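Local coordinates for hemerythrin HHE cation binding domain protein (Mycobacterium kansasii, PDB 6Q09), which binds a carboxylate-bridged pair of iron ions within a helical bundle of the hemerythrin HHE family, at the Fe (III) ion site. Numbering follows the deposited sequence.

The Fe (III) ion site. Residues 16, 19-20, 54-55, 58-59, 63, 79-80, 114, 118-119. With FE (Fe (III) ion), chain B; FE (Fe (III) ion), chain C.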
ATOM      1  N   LEU A  16       7.334   0.039   7.740  1.00 31.27           N
ATOM      2  CA  LEU A  16       6.510  -0.705   6.789  1.00 33.04           C
ATOM      3  C   LEU A  16       5.600  -1.688   7.505  1.00 34.05           C
ATOM      4  O   LEU A  16       4.434  -1.854   7.123  1.00 34.96           O
ATOM      5  CB  LEU A  16       7.383  -1.459   5.791  1.00 34.17           C
ATOM      6  CG  LEU A  16       8.090  -0.528   4.820  1.00 31.91           C
ATOM      7  CD1 LEU A  16       9.095  -1.321   4.018  1.00 36.99           C
ATOM      8  CD2 LEU A  16       7.080   0.153   3.909  1.00 34.72           C
ATOM      9  N   HIS A  19       2.777   0.209   9.052  1.00 32.55           N
ATOM     10  CA  HIS A  19       1.842   0.695   8.049  1.00 30.59           C
ATOM     11  C   HIS A  19       1.030  -0.448   7.452  1.00 31.81           C
ATOM     12  O   HIS A  19      -0.129  -0.252   7.076  1.00 31.45           O
ATOM     13  CB  HIS A  19       2.565   1.457   6.938  1.00 22.97           C
ATOM     14  CG  HIS A  19       1.661   2.398   6.205  1.00 30.00           C
ATOM     15  ND1 HIS A  19       1.634   2.492   4.835  1.00 32.14           N
ATOM     16  CD2 HIS A  19       0.682   3.225   6.657  1.00 31.63           C
ATOM     17  CE1 HIS A  19       0.702   3.355   4.470  1.00 31.17           C
ATOM     18  NE2 HIS A  19       0.117   3.825   5.557  1.00 27.81           N
ATOM     19  N   HIS A  20       1.632  -1.634   7.337  1.00 30.89           N
ATOM     20  CA  HIS A  20       0.870  -2.809   6.932  1.00 28.49           C
ATOM     21  C   HIS A  20      -0.284  -3.077   7.890  1.00 30.96           C
ATOM     22  O   HIS A  20      -1.389  -3.422   7.452  1.00 33.17           O
ATOM     23  CB  HIS A  20       1.772  -4.043   6.858  1.00 37.82           C
ATOM     24  CG  HIS A  20       2.619  -4.109   5.621  1.00 45.29           C
ATOM     25  ND1 HIS A  20       3.789  -4.836   5.561  1.00 50.65           N
ATOM     26  CD2 HIS A  20       2.459  -3.550   4.397  1.00 47.08           C
ATOM     27  CE1 HIS A  20       4.320  -4.712   4.356  1.00 53.53           C
ATOM     28  NE2 HIS A  20       3.529  -3.942   3.629  1.00 48.26           N
ATOM     29  N   HIS A  54       1.814   4.101   0.605  1.00 28.00           N
ATOM     30  CA  HIS A  54       2.596   2.903   0.892  1.00 25.26           C
ATOM     31  C   HIS A  54       3.430   2.477  -0.307  1.00 24.80           C
ATOM     32  O   HIS A  54       4.651   2.263  -0.198  1.00 26.44           O
ATOM     33  CB  HIS A  54       1.667   1.746   1.314  1.00 24.77           C
ATOM     34  CG  HIS A  54       2.396   0.564   1.870  1.00 23.66           C
ATOM     35  ND1 HIS A  54       2.817   0.497   3.179  1.00 30.92           N
ATOM     36  CD2 HIS A  54       2.754  -0.613   1.301  1.00 29.80           C
ATOM     37  CE1 HIS A  54       3.408  -0.668   3.395  1.00 30.32           C
ATOM     38  NE2 HIS A  54       3.398  -1.351   2.264  1.00 31.40           N
ATOM     39  N   PHE A  55       2.799   2.363  -1.466  1.00 25.14           N
ATOM     40  CA  PHE A  55       3.560   1.915  -2.622  1.00 30.57           C
ATOM     41  C   PHE A  55       4.605   2.947  -2.998  1.00 29.26           C
ATOM     42  O   PHE A  55       5.673   2.585  -3.502  1.00 25.60           O
ATOM     43  CB  PHE A  55       2.645   1.631  -3.803  1.00 31.25           C
ATOM     44  CG  PHE A  55       1.870   0.333  -3.667  1.00 30.80           C
ATOM     45  CD1 PHE A  55       2.136  -0.536  -2.613  1.00 27.90           C
ATOM     46  CD2 PHE A  55       0.909  -0.016  -4.594  1.00 39.92           C
ATOM     47  CE1 PHE A  55       1.419  -1.748  -2.466  1.00 40.67           C
ATOM     48  CE2 PHE A  55       0.201  -1.213  -4.459  1.00 36.98           C
ATOM     49  CZ  PHE A  55       0.463  -2.074  -3.387  1.00 37.43           C
ATOM     50  N   GLU A  58       7.621   2.642  -0.723  1.00 26.58           N
ATOM     51  CA  GLU A  58       8.357   1.445  -1.149  1.00 28.14           C
ATOM     52  C   GLU A  58       9.123   1.699  -2.457  1.00 27.51           C
ATOM     53  O   GLU A  58      10.336   1.430  -2.542  1.00 29.37           O
ATOM     54  CB  GLU A  58       7.395   0.228  -1.248  1.00 21.53           C
ATOM     55  CG  GLU A  58       6.983  -0.210   0.137  1.00 20.92           C
ATOM     56  CD  GLU A  58       6.134  -1.441   0.094  1.00 31.88           C
ATOM     57  OE1 GLU A  58       5.750  -1.817  -1.024  1.00 27.75           O
ATOM     58  OE2 GLU A  58       5.897  -1.982   1.171  1.00 32.45           O
ATOM     59  N   ASP A  59       8.456   2.267  -3.486  1.00 21.35           N
ATOM     60  CA  ASP A  59       9.140   2.430  -4.762  1.00 27.59           C
ATOM     61  C   ASP A  59      10.241   3.469  -4.662  1.00 29.99           C
ATOM     62  O   ASP A  59      11.254   3.372  -5.362  1.00 30.61           O
ATOM     63  CB  ASP A  59       8.181   2.887  -5.859  1.00 30.41           C
ATOM     64  CG  ASP A  59       7.164   1.848  -6.218  1.00 37.67           C
ATOM     65  OD1 ASP A  59       7.388   0.659  -5.912  1.00 36.89           O
ATOM     66  OD2 ASP A  59       6.140   2.236  -6.818  1.00 42.61           O
ATOM     67  N   TYR A  63      12.636   0.081  -1.736  1.00 30.06           N
ATOM     68  CA  TYR A  63      13.182  -0.830  -2.733  1.00 32.85           C
ATOM     69  C   TYR A  63      14.511  -0.342  -3.290  1.00 32.92           C
ATOM     70  O   TYR A  63      15.406  -1.183  -3.483  1.00 34.84           O
ATOM     71  CB  TYR A  63      12.175  -1.063  -3.870  1.00 30.58           C
ATOM     72  CG  TYR A  63      10.927  -1.819  -3.478  1.00 37.56           C
ATOM     73  CD1 TYR A  63      10.880  -2.579  -2.330  1.00 36.80           C
ATOM     74  CD2 TYR A  63       9.790  -1.754  -4.274  1.00 38.31           C
ATOM     75  CE1 TYR A  63       9.707  -3.275  -1.972  1.00 37.34           C
ATOM     76  CE2 TYR A  63       8.648  -2.430  -3.943  1.00 42.69           C
ATOM     77  CZ  TYR A  63       8.609  -3.187  -2.791  1.00 36.79           C
ATOM     78  OH  TYR A  63       7.460  -3.846  -2.485  1.00 41.75           O
ATOM     79  N   GLU A  79       4.347  -7.456  -8.246  1.00 29.46           N
ATOM     80  CA  GLU A  79       3.212  -7.588  -7.339  0.51 30.87           C
ATOM     81  C   GLU A  79       2.494  -6.260  -7.135  1.00 34.72           C
ATOM     82  O   GLU A  79       1.266  -6.251  -6.967  1.00 31.58           O
ATOM     83  CB  GLU A  79       3.670  -8.162  -6.007  0.51 33.12           C
ATOM     84  CG  GLU A  79       4.394  -9.467  -6.191  0.51 39.19           C
ATOM     85  CD  GLU A  79       4.139 -10.431  -5.079  0.51 39.40           C
ATOM     86  OE1 GLU A  79       3.964  -9.980  -3.927  0.51 37.07           O
ATOM     87  OE2 GLU A  79       4.091 -11.637  -5.377  0.51 46.25           O
ATOM     88  N   HIS A  80       3.223  -5.130  -7.143  1.00 32.01           N
ATOM     89  CA  HIS A  80       2.520  -3.848  -7.078  1.00 31.16           C
ATOM     90  C   HIS A  80       1.606  -3.693  -8.280  1.00 29.70           C
ATOM     91  O   HIS A  80       0.474  -3.202  -8.159  1.00 27.29           O
ATOM     92  CB  HIS A  80       3.505  -2.673  -6.976  1.00 33.84           C
ATOM     93  CG  HIS A  80       4.100  -2.522  -5.609  1.00 38.75           C
ATOM     94  ND1 HIS A  80       4.825  -1.414  -5.220  1.00 39.72           N
ATOM     95  CD2 HIS A  80       4.068  -3.347  -4.535  1.00 38.74           C
ATOM     96  CE1 HIS A  80       5.217  -1.571  -3.968  1.00 38.96           C
ATOM     97  NE2 HIS A  80       4.770  -2.733  -3.528  1.00 41.60           N
ATOM     98  N   HIS A 114       0.373  -9.967  -1.449  1.00 42.40           N
ATOM     99  CA  HIS A 114       1.565  -9.152  -1.661  1.00 40.68           C
ATOM    100  C   HIS A 114       2.207  -8.759  -0.339  1.00 37.68           C
ATOM    101  O   HIS A 114       3.404  -8.979  -0.129  1.00 38.05           O
ATOM    102  CB  HIS A 114       1.220  -7.905  -2.466  1.00 34.37           C
ATOM    103  CG  HIS A 114       2.221  -6.810  -2.286  1.00 46.97           C
ATOM    104  ND1 HIS A 114       3.531  -6.923  -2.707  1.00 53.61           N
ATOM    105  CD2 HIS A 114       2.123  -5.611  -1.667  1.00 47.81           C
ATOM    106  CE1 HIS A 114       4.185  -5.821  -2.388  1.00 48.71           C
ATOM    107  NE2 HIS A 114       3.354  -5.011  -1.755  1.00 48.50           N
ATOM    108  N   GLU A 118       5.803  -9.810   0.862  1.00 37.16           N
ATOM    109  CA  GLU A 118       6.785  -8.787   1.224  1.00 35.28           C
ATOM    110  C   GLU A 118       7.423  -9.089   2.573  1.00 37.70           C
ATOM    111  O   GLU A 118       8.647  -9.085   2.709  1.00 47.39           O
ATOM    112  CB  GLU A 118       6.084  -7.444   1.259  1.00 35.12           C
ATOM    113  CG  GLU A 118       6.947  -6.254   1.194  1.00 45.02           C
ATOM    114  CD  GLU A 118       6.116  -5.050   0.827  1.00 43.95           C
ATOM    115  OE1 GLU A 118       5.437  -4.534   1.737  1.00 45.37           O
ATOM    116  OE2 GLU A 118       6.103  -4.673  -0.368  1.00 43.32           O
ATOM    117  N   GLU A 119       6.604  -9.374   3.595  1.00 44.91           N
ATOM    118  CA  GLU A 119       7.178  -9.719   4.895  1.00 48.16           C
ATOM    119  C   GLU A 119       7.855 -11.086   4.899  1.00 55.62           C
ATOM    120  O   GLU A 119       8.525 -11.432   5.881  1.00 64.65           O
ATOM    121  CB  GLU A 119       6.105  -9.641   5.985  1.00 59.93           C
ATOM    122  CG  GLU A 119       5.955  -8.222   6.517  1.00 67.89           C
ATOM    123  CD  GLU A 119       4.661  -7.986   7.251  1.00 70.20           C
ATOM    124  OE1 GLU A 119       4.020  -8.974   7.666  1.00 75.78           O
ATOM    125  OE2 GLU A 119       4.286  -6.806   7.410  1.00 60.93           O
TER
HETATM  126 FE    FE B 300       4.168  -3.040   1.779  0.75 33.59          FE
HETATM  127 FE    FE C 301       4.751  -3.582  -1.314  0.59 33.67          FE
HETATM  128  O   HOH W   1       3.091  -3.488   0.533  1.00 32.54           O
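Two partly occupied Fe (III) ions, 3.2 Å apart (FE of chain B to FE of chain C), form a non-haem di-iron centre of hemerythrin type. Glu118 shows how the pair is bridged. Its CB carries CG anti to the backbone N (chi1 -162°), the chain stays extended beyond CG, and the last torsion (78°) sets the carboxylate alongside the metal-metal line, one oxygen facing each ion. CD lies about equally far from both ions, and the two oxygens divide between them: OE1 binds FE of chain B at 2.0 Å, OE2 binds FE of chain C. OE2 also accepts a hydrogen bond from the phenol of Tyr63, whose OH comes from above the carboxylate plane at 2.6 Å, so the oxygen is held by metal and hydroxyl together. The same OH is 3.0 Å from FE of chain C, too long for a secure ligand. Glu58, likewise extended but with CG beside the backbone N and anti to the carbonyl carbon, supplies the second bridge, OE1 to FE of chain C and OE2 to FE of chain B.

Histidine NE2 atoms add further protein ligands. His20 and His54 bind FE of chain B, while His114 and His80 bind FE of chain C, His80 through a longer bond of 2.4 Å from NE2. Water 1 lies between the ions in an unequal bridge, its O 1.7 Å from FE of chain B and 2.5 Å from FE of chain C. The ligands seen at each ion are arranged between square pyramidal and trigonal bipyramidal, and further waters may be unseen.

A second-shell bond probably fixes the rotation of the His54 ring: His54 ND1 donates to His19 ND1 at 2.8 Å (153° at H), nearly coplanar with both imidazoles. Phe55 covers one His80 face with CD1, offset toward the rim.

The ligands come from helices 12-32, 38-65, 70-90 and 100-121, which surround the centre and place it inside the bundle, with Glu58 on helix 38-65 and Glu118 on helix 100-121.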